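Local coordinates for DyP-type peroxidase (Thermobifida cellulosilytica, PDB 4GS1), which probably catalyses the hydrogen peroxide-dependent oxidation of dyes and related substrates at a haem group, as a member of the dye-decolourising (DyP-type) peroxidase family, at residues B[81-84]-B[85-88]; B[123-126]-B[127-131]; B[170-173]-B[174-178]; B[289-292]-B[293-297]. One frame throughout, in Å; residues are numbered along the deposited sequence.

Interaction 1. Residues B[81-84]-B[85-88]; sequences AEHA and ARLH
A81 through H88 form two turns of one regular alpha-helix, and the backbone of 81-84 hands its carbonyls to the amides of 85-88. The bond from L87 N to H83 O is short, 2.8 Å, and close to straight at 165°; H88 N reaches A84 O at 2.8 Å, A85 N binds A81 O, and the link from R86 N to E82 O is weak. Among the side chains, H83 and R86 run side by side in the same direction. The R86 chain bends at chi3 (-69°), which turns the guanidinium back over the imidazole: NH2 sits 2.9 Å above the plane of the H83 ring, over its centre. The two flat groups stand steeply to each other, 72° between planes, and R86 NH2 is 3.0 Å from H83 ND1. Both side chains find their polar partner in E167 of helix 158-172, whose OE2 accepts a hydrogen bond from H83 ND1 and forms a salt bridge with R86 NH1. One turn on, the H88 ring lays a face over A84 O, with its CE1 4.1 Å from A84 CB. The backbone N of V107 is hydrogen-bonded to H88 NE2. A84 and L87 are buried against V107 as well. This is i to i+3 and i to i+4 side-chain pairing on helix 66-90, which packs against strand 106-111 in the ferredoxin-like N-terminal half of a DyP-type peroxidase.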
ATOM      1  N   ALA B  81       6.524  18.879 -14.929  1.00 21.46           N
ATOM      2  CA  ALA B  81       6.064  18.638 -16.296  1.00 23.67           C
ATOM      3  C   ALA B  81       7.162  17.988 -17.136  1.00 22.78           C
ATOM      4  O   ALA B  81       6.889  17.087 -17.933  1.00 22.07           O
ATOM      5  CB  ALA B  81       5.590  19.926 -16.944  1.00 22.63           C
ATOM      6  N   GLU B  82       8.401  18.439 -16.955  1.00 20.74           N
ATOM      7  CA  GLU B  82       9.533  17.839 -17.664  1.00 21.93           C
ATOM      8  C   GLU B  82       9.725  16.371 -17.297  1.00 26.07           C
ATOM      9  O   GLU B  82       9.947  15.523 -18.167  1.00 24.66           O
ATOM     10  CB  GLU B  82      10.819  18.626 -17.395  1.00 21.78           C
ATOM     11  CG  GLU B  82      10.826  20.002 -18.037  1.00 26.47           C
ATOM     12  CD  GLU B  82      11.983  20.864 -17.574  1.00 37.06           C
ATOM     13  OE1 GLU B  82      12.642  20.501 -16.574  1.00 40.12           O
ATOM     14  OE2 GLU B  82      12.223  21.916 -18.207  1.00 35.84           O
ATOM     15  N   HIS B  83       9.655  16.072 -16.007  1.00 23.68           N
ATOM     16  CA  HIS B  83       9.799  14.691 -15.562  1.00 20.21           C
ATOM     17  C   HIS B  83       8.609  13.834 -15.985  1.00 23.45           C
ATOM     18  O   HIS B  83       8.779  12.664 -16.329  1.00 26.07           O
ATOM     19  CB  HIS B  83      10.003  14.628 -14.045  1.00 24.46           C
ATOM     20  CG  HIS B  83      11.367  15.066 -13.608  1.00 30.39           C
ATOM     21  ND1 HIS B  83      12.252  14.224 -12.968  1.00 41.17           N
ATOM     22  CD2 HIS B  83      12.005  16.255 -13.737  1.00 29.26           C
ATOM     23  CE1 HIS B  83      13.370  14.879 -12.709  1.00 38.92           C
ATOM     24  NE2 HIS B  83      13.248  16.112 -13.166  1.00 34.74           N
ATOM     25  N   ALA B  84       7.409  14.406 -15.961  1.00 20.48           N
ATOM     26  CA  ALA B  84       6.224  13.655 -16.365  1.00 20.67           C
ATOM     27  C   ALA B  84       6.358  13.231 -17.822  1.00 23.66           C
ATOM     28  O   ALA B  84       5.991  12.121 -18.193  1.00 23.09           O
ATOM     29  CB  ALA B  84       4.971  14.480 -16.165  1.00 20.80           C
ATOM     30  N   ALA B  85       6.893  14.121 -18.649  1.00 23.04           N
ATOM     31  CA  ALA B  85       7.092  13.795 -20.058  1.00 22.63           C
ATOM     32  C   ALA B  85       8.011  12.589 -20.221  1.00 25.35           C
ATOM     33  O   ALA B  85       7.722  11.680 -21.003  1.00 24.84           O
ATOM     34  CB  ALA B  85       7.640  14.994 -20.810  1.00 24.34           C
ATOM     35  N   ARG B  86       9.117  12.582 -19.481  1.00 24.68           N
ATOM     36  CA  ARG B  86      10.077  11.482 -19.552  1.00 27.67           C
ATOM     37  C   ARG B  86       9.523  10.205 -18.931  1.00 25.95           C
ATOM     38  O   ARG B  86       9.742   9.115 -19.459  1.00 25.39           O
ATOM     39  CB  ARG B  86      11.382  11.852 -18.848  1.00 28.83           C
ATOM     40  CG  ARG B  86      12.418  12.562 -19.708  1.00 46.92           C
ATOM     41  CD  ARG B  86      13.790  12.559 -19.019  1.00 59.08           C
ATOM     42  NE  ARG B  86      13.828  13.416 -17.832  1.00 68.33           N
ATOM     43  CZ  ARG B  86      13.595  13.003 -16.587  1.00 67.78           C
ATOM     44  NH1 ARG B  86      13.299  11.733 -16.341  1.00 72.67           N
ATOM     45  NH2 ARG B  86      13.654  13.864 -15.581  1.00 58.34           N
ATOM     46  N   LEU B  87       8.831  10.339 -17.799  1.00 23.65           N
ATOM     47  CA  LEU B  87       8.225   9.188 -17.130  1.00 21.48           C
ATOM     48  C   LEU B  87       7.182   8.526 -18.020  1.00 23.67           C
ATOM     49  O   LEU B  87       7.125   7.298 -18.105  1.00 24.55           O
ATOM     50  CB  LEU B  87       7.582   9.608 -15.806  1.00 16.35           C
ATOM     51  CG  LEU B  87       8.531   9.966 -14.663  1.00 24.37           C
ATOM     52  CD1 LEU B  87       7.780  10.674 -13.546  1.00 20.93           C
ATOM     53  CD2 LEU B  87       9.191   8.716 -14.132  1.00 22.86           C
ATOM     54  N   HIS B  88       6.348   9.340 -18.670  1.00 27.14           N
ATOM     55  CA  HIS B  88       5.318   8.824 -19.574  1.00 30.05           C
ATOM     56  C   HIS B  88       5.971   8.070 -20.739  1.00 28.24           C
ATOM     57  O   HIS B  88       5.494   7.020 -21.167  1.00 27.74           O
ATOM     58  CB  HIS B  88       4.428   9.965 -20.103  1.00 26.85           C
ATOM     59  CG  HIS B  88       3.489  10.543 -19.079  1.00 28.69           C
ATOM     60  ND1 HIS B  88       3.128  11.876 -19.074  1.00 28.83           N
ATOM     61  CD2 HIS B  88       2.819   9.972 -18.050  1.00 28.24           C
ATOM     62  CE1 HIS B  88       2.289  12.104 -18.079  1.00 28.42           C
ATOM     63  NE2 HIS B  88       2.082  10.965 -17.439  1.00 20.90           N
TER

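Interaction 2. Residues B[123-126]-B[127-131]; sequences DRRP and DALAD
R125 carries its CG anti to the backbone N (chi1 -170°) and stays extended from CG to NE, a reach that takes the guanidinium past L129 as far as D131. The L129 side chain crosses that of R125 at about a right angle, with L129 CB 4.1 Å from R125 CG. The guanidinium meets the L129 carbonyl edge-on: R125 NH2 donates to L129 O at 3.1 Å, with the oxygen near the guanidinium plane, and NE adds a weak second bond to the same atom. NH2 also forms a salt bridge to D131 OD2 at 2.9 Å, although the N-H points poorly at it (128°) and the carboxylate is turned 56° from the guanidinium. Between these residues the chain makes a short 3-10 turn at 127-128, in which L129 N reaches back to P126 O at 2.9 Å from above the carbonyl plane; R125 thus spans the turn, in the loop between helix 113-118 and strand 149-155. Cut back to alanine, R125 would probably leave the D131 carboxylate without this charge partner and L129 O without its side-chain donors. P126 lies alongside L129, its CD 4.2 Å from L129 CB, and both residues touch Y241 of strand 240-249. On the helix side, R125 NH1 forms a second salt bridge, with E117 of helix 113-118.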
ATOM      1  N   ASP B 123      -6.883  37.917  -8.402  1.00 31.39           N
ATOM      2  CA  ASP B 123      -7.588  38.311  -9.619  1.00 31.07           C
ATOM      3  C   ASP B 123      -7.563  37.211 -10.685  1.00 36.06           C
ATOM      4  O   ASP B 123      -8.338  37.255 -11.643  1.00 32.78           O
ATOM      5  CB  ASP B 123      -7.011  39.615 -10.188  1.00 41.54           C
ATOM      6  CG  ASP B 123      -5.557  39.482 -10.599  1.00 53.04           C
ATOM      7  OD1 ASP B 123      -5.204  39.961 -11.698  1.00 61.02           O
ATOM      8  OD2 ASP B 123      -4.763  38.912  -9.823  1.00 51.14           O
ATOM      9  N   ARG B 124      -6.673  36.233 -10.521  1.00 31.57           N
ATOM     10  CA  ARG B 124      -6.578  35.120 -11.464  1.00 23.75           C
ATOM     11  C   ARG B 124      -7.393  33.918 -10.989  1.00 24.90           C
ATOM     12  O   ARG B 124      -7.426  32.885 -11.650  1.00 25.02           O
ATOM     13  CB  ARG B 124      -5.120  34.689 -11.657  1.00 31.44           C
ATOM     14  CG  ARG B 124      -4.152  35.810 -12.005  1.00 30.58           C
ATOM     15  CD  ARG B 124      -4.468  36.437 -13.358  1.00 28.89           C
ATOM     16  NE  ARG B 124      -4.533  35.451 -14.436  1.00 31.07           N
ATOM     17  CZ  ARG B 124      -3.472  34.895 -15.019  1.00 32.09           C
ATOM     18  NH1 ARG B 124      -2.245  35.207 -14.622  1.00 31.86           N
ATOM     19  NH2 ARG B 124      -3.643  34.013 -15.997  1.00 31.22           N
ATOM     20  N   ARG B 125      -8.056  34.059  -9.847  1.00 25.04           N
ATOM     21  CA  ARG B 125      -8.725  32.925  -9.208  1.00 26.19           C
ATOM     22  C   ARG B 125     -10.174  32.771  -9.664  1.00 21.17           C
ATOM     23  O   ARG B 125     -11.010  33.617  -9.344  1.00 25.29           O
ATOM     24  CB  ARG B 125      -8.675  33.111  -7.692  1.00 29.46           C
ATOM     25  CG  ARG B 125      -9.108  31.918  -6.900  1.00 32.29           C
ATOM     26  CD  ARG B 125      -8.701  32.061  -5.444  1.00 34.91           C
ATOM     27  NE  ARG B 125      -9.251  30.968  -4.652  1.00 28.01           N
ATOM     28  CZ  ARG B 125      -8.937  30.718  -3.389  1.00 30.41           C
ATOM     29  NH1 ARG B 125      -8.065  31.487  -2.753  1.00 26.28           N
ATOM     30  NH2 ARG B 125      -9.496  29.695  -2.765  1.00 29.88           N
ATOM     31  N   PRO B 126     -10.479  31.690 -10.412  1.00 21.31           N
ATOM     32  CA  PRO B 126     -11.855  31.480 -10.872  1.00 23.46           C
ATOM     33  C   PRO B 126     -12.789  31.206  -9.701  1.00 24.52           C
ATOM     34  O   PRO B 126     -12.334  30.689  -8.675  1.00 22.25           O
ATOM     35  CB  PRO B 126     -11.752  30.227 -11.753  1.00 23.25           C
ATOM     36  CG  PRO B 126     -10.286  30.118 -12.119  1.00 21.68           C
ATOM     37  CD  PRO B 126      -9.561  30.652 -10.919  1.00 21.23           C
ATOM     38  N   ASP B 127     -14.068  31.556  -9.837  1.00 23.72           N
ATOM     39  CA  ASP B 127     -15.045  31.252  -8.793  1.00 24.35           C
ATOM     40  C   ASP B 127     -15.052  29.760  -8.443  1.00 25.46           C
ATOM     41  O   ASP B 127     -15.294  29.385  -7.295  1.00 23.76           O
ATOM     42  CB  ASP B 127     -16.455  31.674  -9.226  1.00 26.87           C
ATOM     43  CG  ASP B 127     -16.647  33.175  -9.226  1.00 36.56           C
ATOM     44  OD1 ASP B 127     -15.783  33.902  -8.693  1.00 35.98           O
ATOM     45  OD2 ASP B 127     -17.682  33.627  -9.756  1.00 37.44           O
ATOM     46  N   ALA B 128     -14.789  28.912  -9.433  1.00 22.22           N
ATOM     47  CA  ALA B 128     -14.795  27.464  -9.224  1.00 21.60           C
ATOM     48  C   ALA B 128     -13.680  26.999  -8.290  1.00 21.18           C
ATOM     49  O   ALA B 128     -13.730  25.881  -7.768  1.00 20.85           O
ATOM     50  CB  ALA B 128     -14.713  26.728 -10.562  1.00 22.86           C
ATOM     51  N   LEU B 129     -12.672  27.847  -8.097  1.00 17.36           N
ATOM     52  CA  LEU B 129     -11.573  27.535  -7.174  1.00 19.60           C
ATOM     53  C   LEU B 129     -11.830  28.082  -5.761  1.00 21.34           C
ATOM     54  O   LEU B 129     -10.939  28.076  -4.917  1.00 20.77           O
ATOM     55  CB  LEU B 129     -10.234  28.043  -7.739  1.00 17.30           C
ATOM     56  CG  LEU B 129      -8.906  27.577  -7.125  1.00 18.14           C
ATOM     57  CD1 LEU B 129      -8.896  26.069  -6.907  1.00 18.80           C
ATOM     58  CD2 LEU B 129      -7.732  27.988  -8.004  1.00 20.76           C
ATOM     59  N   ALA B 130     -13.051  28.533  -5.483  1.00 21.70           N
ATOM     60  CA  ALA B 130     -13.373  28.993  -4.125  1.00 22.75           C
ATOM     61  C   ALA B 130     -13.221  27.844  -3.136  1.00 20.13           C
ATOM     62  O   ALA B 130     -13.480  26.692  -3.483  1.00 20.88           O
ATOM     63  CB  ALA B 130     -14.788  29.550  -4.063  1.00 21.26           C
ATOM     64  N   ASP B 131     -12.800  28.147  -1.911  1.00 20.93           N
ATOM     65  CA  ASP B 131     -12.673  27.107  -0.892  1.00 17.06           C
ATOM     66  C   ASP B 131     -13.977  26.332  -0.711  1.00 24.30           C
ATOM     67  O   ASP B 131     -15.075  26.891  -0.828  1.00 22.67           O
ATOM     68  CB  ASP B 131     -12.243  27.706   0.454  1.00 20.87           C
ATOM     69  CG  ASP B 131     -10.843  28.300   0.422  1.00 30.88           C
ATOM     70  OD1 ASP B 131     -10.515  29.073   1.351  1.00 28.02           O
ATOM     71  OD2 ASP B 131     -10.071  28.009  -0.517  1.00 24.81           O
TER

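Interaction 3. Residues B[170-173]-B[174-178]; sequences AATA and PTTTV
T172 and T176 meet hydroxyl to hydroxyl, and here the contact is tight: OG1 of T172 lies 2.7 Å from OG1 of T176 in a hydrogen bond that either could donate. Each threonine sets OG1 between its own backbone N and carbonyl carbon (chi1 54° in T172, 56° in T176), which turns both oxygens inward as the side chains cross at a slant. The backbone closes the same loop, for T176 N donates to T172 O at 3.1 Å, approaching from above the carbonyl plane. A weak bond from T176 OG1 to T172 O is also possible, but its proton has a rival acceptor in T172 OG1. A valine in place of T176 would probably leave T172 OG1 without this hydroxyl partner.

The other side of the turn is looser and faces outward. A173 and P174 are exposed there, joined by a cis peptide bond that folds the chain sharply back, and their CB atoms head away from the other segment overall, touching it beside the cis bond. T175 is less favourably placed: its CG2 stands 3.6 Å from T172 O, while its OG1 is buried without a polar partner. The turn joins the end of helix 158-172 to strand 176-185, the outermost strand, within this chain, of the antiparallel sheet in the N-terminal half; V178 packs on W328 of the second subunit. T172 packs on W80 and T176 on A76, both of helix 66-90; T176 also touches F56 of strand 50-58, next to its own strand in the sheet.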
ATOM      1  N   ALA B 170      11.725  14.428  -5.174  1.00 17.72           N
ATOM      2  CA  ALA B 170      13.111  14.853  -5.010  1.00 19.68           C
ATOM      3  C   ALA B 170      13.480  15.922  -6.034  1.00 18.70           C
ATOM      4  O   ALA B 170      14.355  16.757  -5.773  1.00 20.10           O
ATOM      5  CB  ALA B 170      14.042  13.666  -5.119  1.00 21.43           C
ATOM      6  N   ALA B 171      12.811  15.906  -7.187  1.00 21.37           N
ATOM      7  CA  ALA B 171      13.154  16.823  -8.275  1.00 22.14           C
ATOM      8  C   ALA B 171      12.913  18.288  -7.923  1.00 20.82           C
ATOM      9  O   ALA B 171      13.618  19.169  -8.419  1.00 20.77           O
ATOM     10  CB  ALA B 171      12.408  16.451  -9.555  1.00 16.84           C
ATOM     11  N   THR B 172      11.926  18.551  -7.067  1.00 19.01           N
ATOM     12  CA  THR B 172      11.549  19.932  -6.760  1.00 18.29           C
ATOM     13  C   THR B 172      11.906  20.372  -5.346  1.00 20.07           C
ATOM     14  O   THR B 172      11.627  21.509  -4.954  1.00 25.45           O
ATOM     15  CB  THR B 172      10.051  20.184  -7.014  1.00 21.59           C
ATOM     16  OG1 THR B 172       9.275  19.220  -6.292  1.00 18.92           O
ATOM     17  CG2 THR B 172       9.731  20.063  -8.499  1.00 17.67           C
ATOM     18  N   ALA B 173      12.505  19.471  -4.573  1.00 18.12           N
ATOM     19  CA  ALA B 173      13.053  19.853  -3.274  1.00 19.91           C
ATOM     20  C   ALA B 173      14.277  20.731  -3.545  1.00 23.06           C
ATOM     21  O   ALA B 173      15.038  20.450  -4.460  1.00 26.50           O
ATOM     22  CB  ALA B 173      13.448  18.609  -2.484  1.00 24.97           C
ATOM     23  N   PRO B 174      14.489  21.788  -2.744  1.00 25.46           N
ATOM     24  CA  PRO B 174      13.705  22.147  -1.565  1.00 30.63           C
ATOM     25  C   PRO B 174      12.691  23.247  -1.839  1.00 31.54           C
ATOM     26  O   PRO B 174      12.133  23.763  -0.870  1.00 29.56           O
ATOM     27  CB  PRO B 174      14.776  22.675  -0.610  1.00 32.45           C
ATOM     28  CG  PRO B 174      15.744  23.380  -1.538  1.00 30.36           C
ATOM     29  CD  PRO B 174      15.706  22.615  -2.855  1.00 27.03           C
ATOM     30  N   THR B 175      12.431  23.612  -3.094  1.00 19.29           N
ATOM     31  CA  THR B 175      11.433  24.668  -3.287  1.00 18.53           C
ATOM     32  C   THR B 175      10.015  24.229  -2.869  1.00 20.82           C
ATOM     33  O   THR B 175       9.193  25.063  -2.494  1.00 21.87           O
ATOM     34  CB  THR B 175      11.478  25.361  -4.682  1.00 36.93           C
ATOM     35  OG1 THR B 175      10.242  25.162  -5.370  1.00 42.68           O
ATOM     36  CG2 THR B 175      12.636  24.867  -5.523  1.00 24.28           C
ATOM     37  N   THR B 176       9.758  22.921  -2.911  1.00 18.80           N
ATOM     38  CA  THR B 176       8.493  22.349  -2.432  1.00 17.61           C
ATOM     39  C   THR B 176       8.722  21.478  -1.199  1.00 24.21           C
ATOM     40  O   THR B 176       9.805  20.917  -1.022  1.00 23.09           O
ATOM     41  CB  THR B 176       7.804  21.475  -3.502  1.00 15.19           C
ATOM     42  OG1 THR B 176       8.705  20.452  -3.945  1.00 18.67           O
ATOM     43  CG2 THR B 176       7.354  22.301  -4.698  1.00 17.18           C
ATOM     44  N   THR B 177       7.693  21.368  -0.357  1.00 18.92           N
ATOM     45  CA  THR B 177       7.709  20.486   0.811  1.00 17.50           C
ATOM     46  C   THR B 177       6.409  19.687   0.817  1.00 17.23           C
ATOM     47  O   THR B 177       5.346  20.247   0.557  1.00 19.46           O
ATOM     48  CB  THR B 177       7.772  21.290   2.121  1.00 24.27           C
ATOM     49  OG1 THR B 177       8.877  22.204   2.079  1.00 32.62           O
ATOM     50  CG2 THR B 177       7.946  20.350   3.300  1.00 25.93           C
ATOM     51  N   VAL B 178       6.483  18.391   1.103  1.00 14.30           N
ATOM     52  CA  VAL B 178       5.261  17.592   1.213  1.00 14.45           C
ATOM     53  C   VAL B 178       4.402  18.044   2.393  1.00 16.63           C
ATOM     54  O   VAL B 178       4.892  18.154   3.526  1.00 17.03           O
ATOM     55  CB  VAL B 178       5.564  16.084   1.337  1.00 16.14           C
ATOM     56  CG1 VAL B 178       4.289  15.311   1.619  1.00 13.64           C
ATOM     57  CG2 VAL B 178       6.196  15.554   0.053  1.00 16.61           C
TER

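Interaction 4. Residues B[289-292]-B[293-297]; sequences ARDA and DGRLV
Backbone hydrogen bonds define the hairpin-like loop across A289 to V297. V297 N donates to A289 O at 2.9 Å, almost straight (178°), and D291 N donates to R295 O at 2.8 Å; these two bonds flank the single bridge between R290 and L296. At the tip, a type I beta turn from D291 to G294 is closed by G294 N to D291 O, with G294 in the positive-phi place of a G1 beta bulge. At its phi of 104° a CB would jam against the preceding carbonyl oxygen, which calls for glycine.

The charged side chains make further bonds. R290, extended from CG to NE, brings NH1 to G294 O at 2.7 Å, nearly along the C=O axis and in the guanidinium plane. D293 swings its carboxylate back over the chain (chi1 61°), and OD2 takes the amide of R295 to form an Asx turn. R295 then grips this carboxylate side-on, with NH2 2.8 Å from OD1 and NE donating to OD2. D291 OD2 joins the network through charge alone: it is 3.9 Å from R295 NE and well out of the guanidinium plane. A water donates to D291 OD2 and to L296 O.

Of the packing contacts, L296 CD2 lies over one face of the R290 guanidinium, 3.7 Å above its centre; the apolar pair is A289 CB with V297 CG2, 4.0 Å apart.

The centre of this contact is about 36 Å from the centre of the chain, in the surface loop that follows helix 259-266 and precedes helix 303-307 in the C-terminal half.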
ATOM      1  N   ALA B 289     -40.116   3.653  -6.872  1.00 16.74           N
ATOM      2  CA  ALA B 289     -40.585   2.290  -6.635  1.00 18.93           C
ATOM      3  C   ALA B 289     -41.068   2.106  -5.199  1.00 19.35           C
ATOM      4  O   ALA B 289     -40.372   2.474  -4.246  1.00 19.62           O
ATOM      5  CB  ALA B 289     -39.490   1.284  -6.957  1.00 22.07           C
ATOM      6  N   ARG B 290     -42.263   1.542  -5.051  1.00 18.91           N
ATOM      7  CA  ARG B 290     -42.831   1.283  -3.729  1.00 19.40           C
ATOM      8  C   ARG B 290     -43.260  -0.168  -3.566  1.00 26.67           C
ATOM      9  O   ARG B 290     -43.546  -0.857  -4.552  1.00 24.24           O
ATOM     10  CB  ARG B 290     -44.041   2.184  -3.485  1.00 22.98           C
ATOM     11  CG  ARG B 290     -43.701   3.647  -3.371  1.00 22.97           C
ATOM     12  CD  ARG B 290     -44.947   4.488  -3.157  1.00 26.42           C
ATOM     13  NE  ARG B 290     -44.607   5.905  -3.202  1.00 27.36           N
ATOM     14  CZ  ARG B 290     -44.254   6.615  -2.134  1.00 29.94           C
ATOM     15  NH1 ARG B 290     -44.215   6.035  -0.940  1.00 26.57           N
ATOM     16  NH2 ARG B 290     -43.940   7.900  -2.258  1.00 26.87           N
ATOM     17  N   ASP B 291     -43.294  -0.621  -2.313  1.00 22.40           N
ATOM     18  CA  ASP B 291     -43.874  -1.913  -1.969  1.00 26.40           C
ATOM     19  C   ASP B 291     -45.390  -1.817  -2.051  1.00 25.06           C
ATOM     20  O   ASP B 291     -45.947  -0.726  -2.215  1.00 26.63           O
ATOM     21  CB  ASP B 291     -43.499  -2.313  -0.536  1.00 25.72           C
ATOM     22  CG  ASP B 291     -42.009  -2.387  -0.317  1.00 39.43           C
ATOM     23  OD1 ASP B 291     -41.312  -3.009  -1.145  1.00 39.10           O
ATOM     24  OD2 ASP B 291     -41.538  -1.826   0.696  1.00 42.20           O
ATOM     25  N   ALA B 292     -46.058  -2.959  -1.914  1.00 27.96           N
ATOM     26  CA  ALA B 292     -47.517  -3.007  -1.942  1.00 33.41           C
ATOM     27  C   ALA B 292     -48.126  -2.144  -0.842  1.00 32.64           C
ATOM     28  O   ALA B 292     -49.192  -1.550  -1.031  1.00 29.12           O
ATOM     29  CB  ALA B 292     -48.001  -4.443  -1.819  1.00 37.03           C
ATOM     30  N   ASP B 293     -47.445  -2.071   0.302  1.00 28.35           N
ATOM     31  CA  ASP B 293     -47.955  -1.311   1.443  1.00 27.52           C
ATOM     32  C   ASP B 293     -47.616   0.184   1.408  1.00 23.80           C
ATOM     33  O   ASP B 293     -47.960   0.924   2.335  1.00 28.33           O
ATOM     34  CB  ASP B 293     -47.510  -1.944   2.776  1.00 26.58           C
ATOM     35  CG  ASP B 293     -46.000  -1.983   2.947  1.00 36.79           C
ATOM     36  OD1 ASP B 293     -45.505  -2.908   3.630  1.00 42.99           O
ATOM     37  OD2 ASP B 293     -45.299  -1.093   2.426  1.00 27.19           O
ATOM     38  N   GLY B 294     -46.926   0.625   0.355  1.00 23.51           N
ATOM     39  CA  GLY B 294     -46.644   2.041   0.178  1.00 20.52           C
ATOM     40  C   GLY B 294     -45.215   2.476   0.493  1.00 23.36           C
ATOM     41  O   GLY B 294     -44.802   3.580   0.124  1.00 27.86           O
ATOM     42  N   ARG B 295     -44.460   1.621   1.180  1.00 20.22           N
ATOM     43  CA  ARG B 295     -43.080   1.957   1.545  1.00 22.38           C
ATOM     44  C   ARG B 295     -42.196   2.102   0.319  1.00 19.36           C
ATOM     45  O   ARG B 295     -42.313   1.321  -0.623  1.00 22.87           O
ATOM     46  CB  ARG B 295     -42.481   0.864   2.431  1.00 22.30           C
ATOM     47  CG  ARG B 295     -42.841   0.972   3.903  1.00 20.90           C
ATOM     48  CD  ARG B 295     -42.184  -0.157   4.681  1.00 22.10           C
ATOM     49  NE  ARG B 295     -42.827  -1.443   4.409  1.00 23.99           N
ATOM     50  CZ  ARG B 295     -42.422  -2.596   4.930  1.00 26.72           C
ATOM     51  NH1 ARG B 295     -41.369  -2.624   5.737  1.00 23.37           N
ATOM     52  NH2 ARG B 295     -43.068  -3.719   4.642  1.00 29.39           N
ATOM     53  N   LEU B 296     -41.284   3.074   0.340  1.00 19.39           N
ATOM     54  CA  LEU B 296     -40.299   3.193  -0.737  1.00 19.67           C
ATOM     55  C   LEU B 296     -39.353   1.999  -0.706  1.00 20.45           C
ATOM     56  O   LEU B 296     -38.893   1.591   0.364  1.00 19.99           O
ATOM     57  CB  LEU B 296     -39.492   4.488  -0.603  1.00 18.56           C
ATOM     58  CG  LEU B 296     -40.247   5.788  -0.876  1.00 19.22           C
ATOM     59  CD1 LEU B 296     -39.416   6.984  -0.452  1.00 22.77           C
ATOM     60  CD2 LEU B 296     -40.606   5.880  -2.348  1.00 19.86           C
ATOM     61  N   VAL B 297     -39.062   1.445  -1.883  1.00 17.14           N
ATOM     62  CA  VAL B 297     -38.130   0.322  -2.007  1.00 14.13           C
ATOM     63  C   VAL B 297     -36.701   0.745  -1.649  1.00 17.73           C
ATOM     64  O   VAL B 297     -35.984   0.035  -0.931  1.00 19.36           O
ATOM     65  CB  VAL B 297     -38.191  -0.290  -3.427  1.00 18.74           C
ATOM     66  CG1 VAL B 297     -37.066  -1.298  -3.647  1.00 19.57           C
ATOM     67  CG2 VAL B 297     -39.559  -0.948  -3.656  1.00 19.86           C
TER
HETATM   68  O   HOH W   1     -39.199  -1.275   1.401  1.00 35.15           O

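In the fold
Along the chain the four contacts follow one another in series, three in the N-terminal half of the protein and interaction 4 in the C-terminal half. Interactions 1 and 3 are neighbours, centres 16 Å apart: H83 of helix 66-90 packs on A171 of helix 158-172, so these two helices meet beside the sheet that strand 176-185 borders. Interaction 2 lies apart, its nearest atoms about 17 Å from interaction 1 and about 16 Å from interaction 3, and reaches strand 240-249 of the second sheet, thus touching both halves of the protein. Interaction 4 is remote, its centre 55 Å from that of interaction 1, on the opposite side of the chain's centre. The two four-stranded sheets share the order 2-3-1-4, consistent with the duplicated ferredoxin-like fold of DyP-type peroxidases.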